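Local structure of variant surface glycoprotein MITAT 1.1 (Trypanosoma brucei brucei, 5LY9) at residues A[17-22]-A[101-106]; A[156-160]-A[253-258]; A[2-6]-A[188-194]. The protein forms a dense coat on the surface of the trypanosome, which evades the host immune response by expressing a series of antigenically distinct versions of it. All blocks are in the same frame, centred on the assembly; numbering follows the deposited sequence.

Interaction 1 of 3, residues A[17-22]-A[101-106]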
loop_
_atom_site.group_PDB
_atom_site.type_symbol
_atom_site.label_atom_id
_atom_site.label_comp_id
_atom_site.label_asym_id
_atom_site.label_seq_id
_atom_site.Cartn_x
_atom_site.Cartn_y
_atom_site.Cartn_z
ATOM N N LEU A 17 19.247 -9.231 -6.396
ATOM C CA LEU A 17 17.945 -9.316 -5.737
ATOM C C LEU A 17 17.614 -8.015 -5.060
ATOM O O LEU A 17 16.477 -7.537 -5.211
ATOM C CB LEU A 17 17.913 -10.471 -4.760
ATOM C CG LEU A 17 16.650 -10.673 -3.900
ATOM C CD1 LEU A 17 15.419 -10.906 -4.799
ATOM C CD2 LEU A 17 16.802 -11.812 -2.875
ATOM N N THR A 18 18.571 -7.434 -4.291
ATOM C CA THR A 18 18.250 -6.180 -3.648
ATOM C C THR A 18 17.897 -5.078 -4.674
ATOM O O THR A 18 16.974 -4.292 -4.449
ATOM C CB THR A 18 19.305 -5.755 -2.569
ATOM O OG1 THR A 18 18.755 -4.660 -1.836
ATOM C CG2 THR A 18 20.509 -5.306 -3.222
ATOM N N THR A 19 18.609 -5.051 -5.815
ATOM C CA THR A 19 18.269 -4.155 -6.923
ATOM C C THR A 19 16.828 -4.381 -7.427
ATOM O O THR A 19 16.080 -3.436 -7.591
ATOM C CB THR A 19 19.309 -4.319 -8.055
ATOM O OG1 THR A 19 20.639 -4.063 -7.511
ATOM C CG2 THR A 19 18.997 -3.397 -9.174
ATOM N N GLU A 20 16.458 -5.611 -7.622
ATOM C CA GLU A 20 15.108 -5.912 -8.089
ATOM C C GLU A 20 14.060 -5.480 -7.052
ATOM O O GLU A 20 13.069 -4.796 -7.384
ATOM C CB GLU A 20 14.929 -7.389 -8.436
ATOM C CG GLU A 20 13.495 -7.743 -8.867
ATOM C CD GLU A 20 13.415 -8.995 -9.710
ATOM O OE1 GLU A 20 14.086 -9.039 -10.817
ATOM O OE2 GLU A 20 12.766 -9.952 -9.200
ATOM N N LEU A 21 14.300 -5.864 -5.799
ATOM C CA LEU A 21 13.386 -5.583 -4.709
ATOM C C LEU A 21 13.164 -4.097 -4.505
ATOM O O LEU A 21 12.114 -3.672 -4.068
ATOM C CB LEU A 21 13.738 -6.308 -3.426
ATOM C CG LEU A 21 13.796 -7.838 -3.379
ATOM C CD1 LEU A 21 14.287 -8.237 -1.981
ATOM C CD2 LEU A 21 12.419 -8.410 -3.664
ATOM N N SER A 22 14.143 -3.291 -4.851
ATOM C CA SER A 22 14.108 -1.853 -4.661
ATOM C C SER A 22 12.932 -1.213 -5.407
ATOM O O SER A 22 12.453 -0.194 -4.948
ATOM C CB SER A 22 15.458 -1.221 -5.104
ATOM O OG SER A 22 15.483 -1.187 -6.488
ATOM N N LEU A 101 12.525 -7.742 3.636
ATOM C CA LEU A 101 13.594 -8.625 3.165
ATOM C C LEU A 101 14.795 -7.816 2.648
ATOM O O LEU A 101 15.965 -8.114 3.039
ATOM C CB LEU A 101 13.051 -9.609 2.124
ATOM C CG LEU A 101 14.127 -10.480 1.524
ATOM C CD1 LEU A 101 14.731 -11.349 2.575
ATOM C CD2 LEU A 101 13.505 -11.327 0.396
ATOM N N LYS A 102 14.542 -6.750 1.881
ATOM C CA LYS A 102 15.610 -5.895 1.379
ATOM C C LYS A 102 16.387 -5.254 2.498
ATOM O O LYS A 102 17.651 -5.143 2.450
ATOM C CB LYS A 102 15.025 -4.850 0.474
ATOM C CG LYS A 102 16.060 -3.944 -0.086
ATOM C CD LYS A 102 15.544 -3.113 -1.208
ATOM C CE LYS A 102 16.282 -1.813 -1.452
ATOM N NZ LYS A 102 17.772 -1.966 -1.649
ATOM N N GLY A 103 15.680 -4.875 3.581
ATOM C CA GLY A 103 16.391 -4.241 4.720
ATOM C C GLY A 103 17.355 -5.170 5.370
ATOM O O GLY A 103 18.465 -4.774 5.773
ATOM N N SER A 104 17.008 -6.451 5.491
ATOM C CA SER A 104 17.923 -7.379 6.070
ATOM C C SER A 104 19.096 -7.713 5.146
ATOM O O SER A 104 20.263 -7.765 5.607
ATOM C CB SER A 104 17.255 -8.733 6.426
ATOM O OG SER A 104 16.133 -8.477 7.373
ATOM N N ILE A 105 18.811 -7.934 3.848
ATOM C CA ILE A 105 19.881 -8.134 2.885
ATOM C C ILE A 105 20.852 -6.954 2.910
ATOM O O ILE A 105 22.059 -7.149 2.974
ATOM C CB ILE A 105 19.326 -8.336 1.481
ATOM C CG1 ILE A 105 18.528 -9.667 1.476
ATOM C CG2 ILE A 105 20.447 -8.322 0.454
ATOM C CD1 ILE A 105 17.737 -9.801 0.186
ATOM N N ASP A 106 20.339 -5.745 2.859
ATOM C CA ASP A 106 21.227 -4.584 2.758
ATOM C C ASP A 106 22.101 -4.462 4.026
ATOM O O ASP A 106 23.285 -4.095 3.988
ATOM C CB ASP A 106 20.415 -3.301 2.495
ATOM C CG ASP A 106 19.837 -3.220 1.088
ATOM O OD1 ASP A 106 20.117 -4.140 0.265
ATOM O OD2 ASP A 106 19.124 -2.201 0.824
#

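Interaction 2 of 3, residues A[156-160]-A[253-258]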
loop_
_atom_site.group_PDB
_atom_site.type_symbol
_atom_site.label_atom_id
_atom_site.label_comp_id
_atom_site.label_asym_id
_atom_site.label_seq_id
_atom_site.Cartn_x
_atom_site.Cartn_y
_atom_site.Cartn_z
ATOM N N ALA A 156 8.238 0.035 -13.062
ATOM C CA ALA A 156 8.058 -1.314 -13.548
ATOM C C ALA A 156 9.319 -2.044 -13.052
ATOM O O ALA A 156 10.415 -1.759 -13.506
ATOM C CB ALA A 156 7.987 -1.323 -15.035
ATOM N N ALA A 157 9.120 -2.996 -12.160
ATOM C CA ALA A 157 10.219 -3.800 -11.594
ATOM C C ALA A 157 10.588 -4.986 -12.478
ATOM O O ALA A 157 9.813 -5.467 -13.344
ATOM C CB ALA A 157 9.775 -4.284 -10.261
ATOM N N THR A 158 11.814 -5.468 -12.315
ATOM C CA THR A 158 12.216 -6.665 -13.008
ATOM C C THR A 158 11.610 -7.886 -12.328
ATOM O O THR A 158 11.183 -7.811 -11.207
ATOM C CB THR A 158 13.711 -6.774 -13.128
ATOM O OG1 THR A 158 14.339 -6.791 -11.829
ATOM C CG2 THR A 158 14.258 -5.629 -13.954
ATOM N N ARG A 159 11.594 -9.007 -13.045
ATOM C CA ARG A 159 10.977 -10.219 -12.593
ATOM C C ARG A 159 11.862 -11.412 -12.788
ATOM O O ARG A 159 11.378 -12.562 -12.869
ATOM C CB ARG A 159 9.693 -10.395 -13.441
ATOM C CG ARG A 159 8.676 -9.327 -13.092
ATOM C CD ARG A 159 7.786 -9.804 -11.985
ATOM N NE ARG A 159 6.793 -8.806 -11.574
ATOM C CZ ARG A 159 5.853 -9.045 -10.662
ATOM N NH1 ARG A 159 5.739 -10.212 -10.050
ATOM N NH2 ARG A 159 5.022 -8.074 -10.361
ATOM N N THR A 160 13.185 -11.183 -12.746
ATOM C CA THR A 160 14.107 -12.277 -12.917
ATOM C C THR A 160 14.653 -12.812 -11.654
ATOM O O THR A 160 15.132 -13.983 -11.628
ATOM C CB THR A 160 15.310 -11.816 -13.815
ATOM O OG1 THR A 160 15.739 -10.495 -13.482
ATOM C CG2 THR A 160 14.825 -11.825 -15.284
ATOM N N ARG A 253 4.491 -11.529 -3.474
ATOM C CA ARG A 253 4.626 -11.116 -4.848
ATOM C C ARG A 253 3.677 -11.887 -5.757
ATOM O O ARG A 253 3.019 -11.316 -6.646
ATOM C CB ARG A 253 6.096 -11.224 -5.310
ATOM C CG ARG A 253 6.358 -10.244 -6.458
ATOM C CD ARG A 253 7.726 -10.289 -7.002
ATOM N NE ARG A 253 8.004 -9.072 -7.763
ATOM C CZ ARG A 253 9.103 -8.893 -8.481
ATOM N NH1 ARG A 253 10.052 -9.881 -8.585
ATOM N NH2 ARG A 253 9.297 -7.681 -9.059
ATOM N N ASN A 254 3.596 -13.192 -5.531
ATOM C CA ASN A 254 2.710 -14.000 -6.365
ATOM C C ASN A 254 1.269 -13.611 -6.183
ATOM O O ASN A 254 0.474 -13.779 -7.159
ATOM C CB ASN A 254 2.868 -15.457 -6.012
ATOM C CG ASN A 254 4.048 -16.063 -6.651
ATOM O OD1 ASN A 254 4.521 -15.562 -7.686
ATOM N ND2 ASN A 254 4.560 -17.152 -6.053
ATOM N N ARG A 255 0.890 -13.133 -5.007
ATOM C CA ARG A 255 -0.531 -12.785 -4.718
ATOM C C ARG A 255 -0.960 -11.350 -4.958
ATOM O O ARG A 255 -2.123 -10.995 -4.644
ATOM C CB ARG A 255 -0.923 -13.252 -3.295
ATOM C CG ARG A 255 -0.816 -14.755 -3.347
ATOM C CD ARG A 255 -1.075 -15.496 -2.094
ATOM N NE ARG A 255 -0.874 -16.937 -2.360
ATOM C CZ ARG A 255 -1.203 -17.891 -1.498
ATOM N NH1 ARG A 255 -1.803 -17.590 -0.347
ATOM N NH2 ARG A 255 -0.955 -19.144 -1.804
ATOM N N GLU A 256 -0.127 -10.575 -5.651
ATOM C CA GLU A 256 -0.437 -9.173 -5.906
ATOM C C GLU A 256 -1.700 -9.084 -6.749
ATOM O O GLU A 256 -1.832 -9.737 -7.827
ATOM C CB GLU A 256 0.667 -8.511 -6.696
ATOM C CG GLU A 256 1.928 -8.355 -5.894
ATOM C CD GLU A 256 3.169 -7.992 -6.706
ATOM O OE1 GLU A 256 3.132 -8.147 -7.907
ATOM O OE2 GLU A 256 4.201 -7.576 -6.085
ATOM N N ALA A 257 -2.612 -8.188 -6.328
ATOM C CA ALA A 257 -3.761 -7.781 -7.193
ATOM C C ALA A 257 -3.229 -6.966 -8.374
ATOM O O ALA A 257 -2.363 -6.122 -8.197
ATOM C CB ALA A 257 -4.753 -6.924 -6.406
ATOM N N LYS A 258 -3.825 -7.173 -9.531
ATOM C CA LYS A 258 -3.475 -6.510 -10.749
ATOM C C LYS A 258 -4.673 -5.821 -11.338
ATOM O O LYS A 258 -5.823 -6.303 -11.246
ATOM C CB LYS A 258 -2.995 -7.509 -11.773
ATOM C CG LYS A 258 -1.926 -8.557 -11.363
ATOM C CD LYS A 258 -0.569 -7.970 -11.251
ATOM C CE LYS A 258 0.390 -9.006 -10.689
ATOM N NZ LYS A 258 1.780 -8.445 -10.642
HETATM O O HOH W 1 3.020 -10.733 -9.331
#

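Interaction 3 of 3, residues A[2-6]-A[188-194]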
loop_
_atom_site.group_PDB
_atom_site.type_symbol
_atom_site.label_atom_id
_atom_site.label_comp_id
_atom_site.label_asym_id
_atom_site.label_seq_id
_atom_site.Cartn_x
_atom_site.Cartn_y
_atom_site.Cartn_z
ATOM N N GLU A 2 37.004 -22.820 5.645
ATOM C CA GLU A 2 36.507 -22.075 6.815
ATOM C C GLU A 2 37.067 -20.676 6.841
ATOM O O GLU A 2 38.246 -20.451 6.510
ATOM C CB GLU A 2 36.980 -22.798 8.104
ATOM C CG GLU A 2 36.330 -22.280 9.389
ATOM C CD GLU A 2 37.116 -22.529 10.684
ATOM O OE1 GLU A 2 38.218 -23.166 10.610
ATOM O OE2 GLU A 2 36.633 -22.074 11.765
ATOM N N ARG A 3 36.211 -19.744 7.170
ATOM C CA ARG A 3 36.554 -18.375 7.433
ATOM C C ARG A 3 37.299 -17.530 6.346
ATOM O O ARG A 3 37.845 -16.476 6.692
ATOM C CB ARG A 3 37.184 -18.190 8.828
ATOM C CG ARG A 3 38.565 -18.724 9.159
ATOM C CD ARG A 3 39.721 -18.238 8.298
ATOM N NE ARG A 3 41.009 -18.795 8.819
ATOM C CZ ARG A 3 41.457 -20.007 8.549
ATOM N NH1 ARG A 3 40.825 -20.830 7.710
ATOM N NH2 ARG A 3 42.615 -20.412 9.101
ATOM N N THR A 4 37.169 -17.901 5.090
ATOM C CA THR A 4 37.497 -16.955 3.982
ATOM C C THR A 4 36.247 -16.193 3.577
ATOM O O THR A 4 35.098 -16.546 3.989
ATOM C CB THR A 4 38.157 -17.664 2.828
ATOM O OG1 THR A 4 37.287 -18.709 2.353
ATOM C CG2 THR A 4 39.533 -18.223 3.304
ATOM N N GLY A 5 36.431 -15.105 2.852
ATOM C CA GLY A 5 35.331 -14.333 2.404
ATOM C C GLY A 5 34.357 -15.007 1.469
ATOM O O GLY A 5 34.586 -16.046 0.900
ATOM N N LEU A 6 33.250 -14.344 1.293
ATOM C CA LEU A 6 32.226 -14.831 0.404
ATOM C C LEU A 6 32.544 -14.464 -1.084
ATOM O O LEU A 6 32.783 -13.274 -1.409
ATOM C CB LEU A 6 30.933 -14.181 0.837
ATOM C CG LEU A 6 29.644 -14.779 0.401
ATOM C CD1 LEU A 6 29.541 -16.220 0.943
ATOM C CD2 LEU A 6 28.468 -13.904 0.905
ATOM N N GLY A 188 43.719 -13.139 3.157
ATOM C CA GLY A 188 42.436 -12.538 3.627
ATOM C C GLY A 188 41.534 -13.544 4.305
ATOM O O GLY A 188 41.531 -14.738 3.985
ATOM N N THR A 189 40.787 -13.090 5.288
ATOM C CA THR A 189 39.869 -13.980 6.008
ATOM C C THR A 189 38.619 -13.173 6.358
ATOM O O THR A 189 38.645 -11.969 6.312
ATOM C CB THR A 189 40.444 -14.469 7.352
ATOM O OG1 THR A 189 40.620 -13.344 8.245
ATOM C CG2 THR A 189 41.719 -15.182 7.191
ATOM N N CYS A 190 37.506 -13.850 6.614
ATOM C CA CYS A 190 36.286 -13.220 7.121
ATOM C C CYS A 190 35.878 -14.107 8.276
ATOM O O CYS A 190 35.138 -15.110 8.089
ATOM C CB CYS A 190 35.257 -13.235 6.006
ATOM S SG CYS A 190 33.710 -12.420 6.512
ATOM N N LYS A 191 36.361 -13.763 9.483
ATOM C CA LYS A 191 36.116 -14.579 10.652
ATOM C C LYS A 191 34.629 -14.623 10.997
ATOM O O LYS A 191 34.186 -15.598 11.634
ATOM C CB LYS A 191 36.913 -14.051 11.848
ATOM C CG LYS A 191 38.381 -14.341 11.711
ATOM C CD LYS A 191 39.201 -13.995 12.924
ATOM C CE LYS A 191 39.172 -12.491 13.239
ATOM N NZ LYS A 191 39.927 -12.311 14.549
ATOM N N LEU A 192 33.873 -13.569 10.600
ATOM C CA LEU A 192 32.441 -13.509 10.933
ATOM C C LEU A 192 31.765 -14.764 10.405
ATOM O O LEU A 192 30.769 -15.206 10.958
ATOM C CB LEU A 192 31.767 -12.284 10.370
ATOM C CG LEU A 192 30.316 -12.089 10.882
ATOM C CD1 LEU A 192 30.280 -11.850 12.391
ATOM C CD2 LEU A 192 29.606 -11.024 10.114
ATOM N N LEU A 193 32.319 -15.343 9.314
ATOM C CA LEU A 193 31.671 -16.478 8.696
ATOM C C LEU A 193 31.990 -17.795 9.368
ATOM O O LEU A 193 31.583 -18.874 8.855
ATOM C CB LEU A 193 31.958 -16.521 7.192
ATOM C CG LEU A 193 31.383 -15.317 6.447
ATOM C CD1 LEU A 193 31.688 -15.421 4.978
ATOM C CD2 LEU A 193 29.895 -15.134 6.616
ATOM N N SER A 194 32.727 -17.777 10.484
ATOM C CA SER A 194 32.902 -19.035 11.262
ATOM C C SER A 194 32.673 -18.748 12.706
ATOM O O SER A 194 33.234 -17.800 13.250
ATOM C CB SER A 194 34.283 -19.689 11.086
ATOM O OG SER A 194 34.463 -20.695 12.102
HETATM O O HOH W 2 33.313 -20.368 7.505
#

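Interaction 1 of 3, residues A[17-22]-A[101-106]
Thr18 and Lys102 both use a first torsion that sets the leading side-chain atom opposite the backbone N: OG1 of Thr18 at chi1 -169° and CG of Lys102 likewise, which aims the two chains at each other. Lys102 then runs nearly straight until it bends at its last torsion (chi4 54°), and this turn brings Lys102 NZ back to donate to Thr18 OG1 at 2.9 Å. Thr18 OG1 itself donates to Asp106 OD1 at 2.6 Å, meeting it on the syn side, slightly out of the carboxylate plane. Asp106 OD2 is gripped in turn by Lys102 NZ at 2.8 Å through its syn lone pair, a salt bridge between residues one helical turn apart. Hydroxyl, ammonium and carboxylate therefore close a triangle, with Thr18 OG1 held as acceptor and donor at once. Lys102 NZ also reaches Ser148 O, and Asp106 OD2 accepts from Tyr100 OH of the second subunit; the ion pair is thus well supplied with partners in a buried place. Beside this polar patch lies an apolar one: Leu17 CD2 meets Ile105 CD1 at 3.8 Å, the side chains crossing at about a right angle, and Leu21 CD1 rests against Leu101 CD2 at 4.0 Å. Trp246 of helix 244-254 covers Leu17, Leu101 and Ile105. The two helix segments approach to 9.8 Å between axes and run roughly antiparallel, at 146°. Such packing of a short N-terminal helix on a long helix is part of the elongated helical bundle of the A-type VSG N-terminal domain, here close to the dimer interface.

Interaction 2 of 3, residues A[156-160]-A[253-258]
Arg253 and Arg159 bury most of the surface here, and they do it by lying flat on one another: the guanidinium centres are 3.9 Å apart and the planes differ by 11°. The side chains arrive from opposite directions; Arg159 CD sits over the centre of the Arg253 group while Arg253 NE lies above the Arg159 plane, offset toward its rim. Arg253 stays extended from CG to NE and sends NH2 to Thr158 O at 2.9 Å, with an N-H...O angle of 151°; Ala157 CB touches the edge of the same group. Arg253 NH1 forms a salt bridge with Glu20. Arg159 is bent at its second torsion (chi2 -90°), and its NH2 donates nearly in plane to the syn lone pair of Glu256 OE1 at 3.1 Å, the carboxylate standing almost perpendicular to the guanidinium. Glu27 of helix 24-55 is a second carboxylate partner of that NH2. Lys258 NZ reaches Glu256 OE1 as well, at 3.1 Å, nearly along the C-O axis, while Ser94 binds OE2. A water ties the group together, accepting from Arg159 NH1 and Lys258 NZ and donating to Arg253 O at 2.7 Å. Three cations thus gather where the loop meets the end of helix 244-254, and Glu20, Glu27 and Glu256 probably balance their charge, so that the stacked arginines sit among carboxylates.

Interaction 3 of 3, residues A[2-6]-A[188-194]
The guanidinium of Arg3 is approached obliquely by Thr189 CG2, which lies 4.0 Å from Arg3 NE, and near its plane it meets Glu2 O, to which Arg3 NH1 donates at 2.9 Å. That bond comes from above the Glu2 carbonyl plane: with CG between backbone N and carbonyl carbon (chi1 69°) and a bend at chi2 (58°), the Arg3 chain folds back toward the carbonyl of the preceding residue. The other flat group, the Glu2 carboxylate, takes Ser194 OG on the anti lone pair of OE2 at 2.6 Å, while Asn199 donates to OE1. The backbones also join directly: Cys190 N donates to Arg3 O at 2.6 Å, at an N-H...O angle of 159°, again from above the carbonyl plane. The N-terminal segment before helix 8-21 is in this way laid on the loop whose Cys190 forms a disulfide with Cys123, at the end of the VSG N-terminal domain remote from the C-terminus of the chain. Water 2 adds a bridge, accepting from Arg3 N and donating to Leu193 O at 2.7 Å. Leu193 CD1 packs 3.7 Å from Thr4 O and 4.4 Å from Leu6 CB, and Met218 touches both leucines. Leu192 of the 3-10 segment 191-193 meets Leu192 of the second subunit.

How the interactions relate
Interactions 1 and 2 are neighbours, their centres 15 Å apart, and Glu20 joins them directly: from helix 8-21 its OE2 forms a 2.8 Å salt bridge with Arg253 NH1, while its OE1 probably hydrogen-bonds Thr158 OG1 at 2.5 Å. Interaction 3 stands apart, its centre 23 Å from that of interaction 1 and 35 Å from that of interaction 2, with no touch to either. Helices 8-21 and 62-114 nevertheless link its surroundings to interaction 1: 2-6 leads into the first, and Leu6 packs on the second. Interactions 1 and 3 both reach the second subunit, whereas interaction 2 does not; its Lys258 side chain is about 12 Å from an N-acetylglucosamine of the attached glycan.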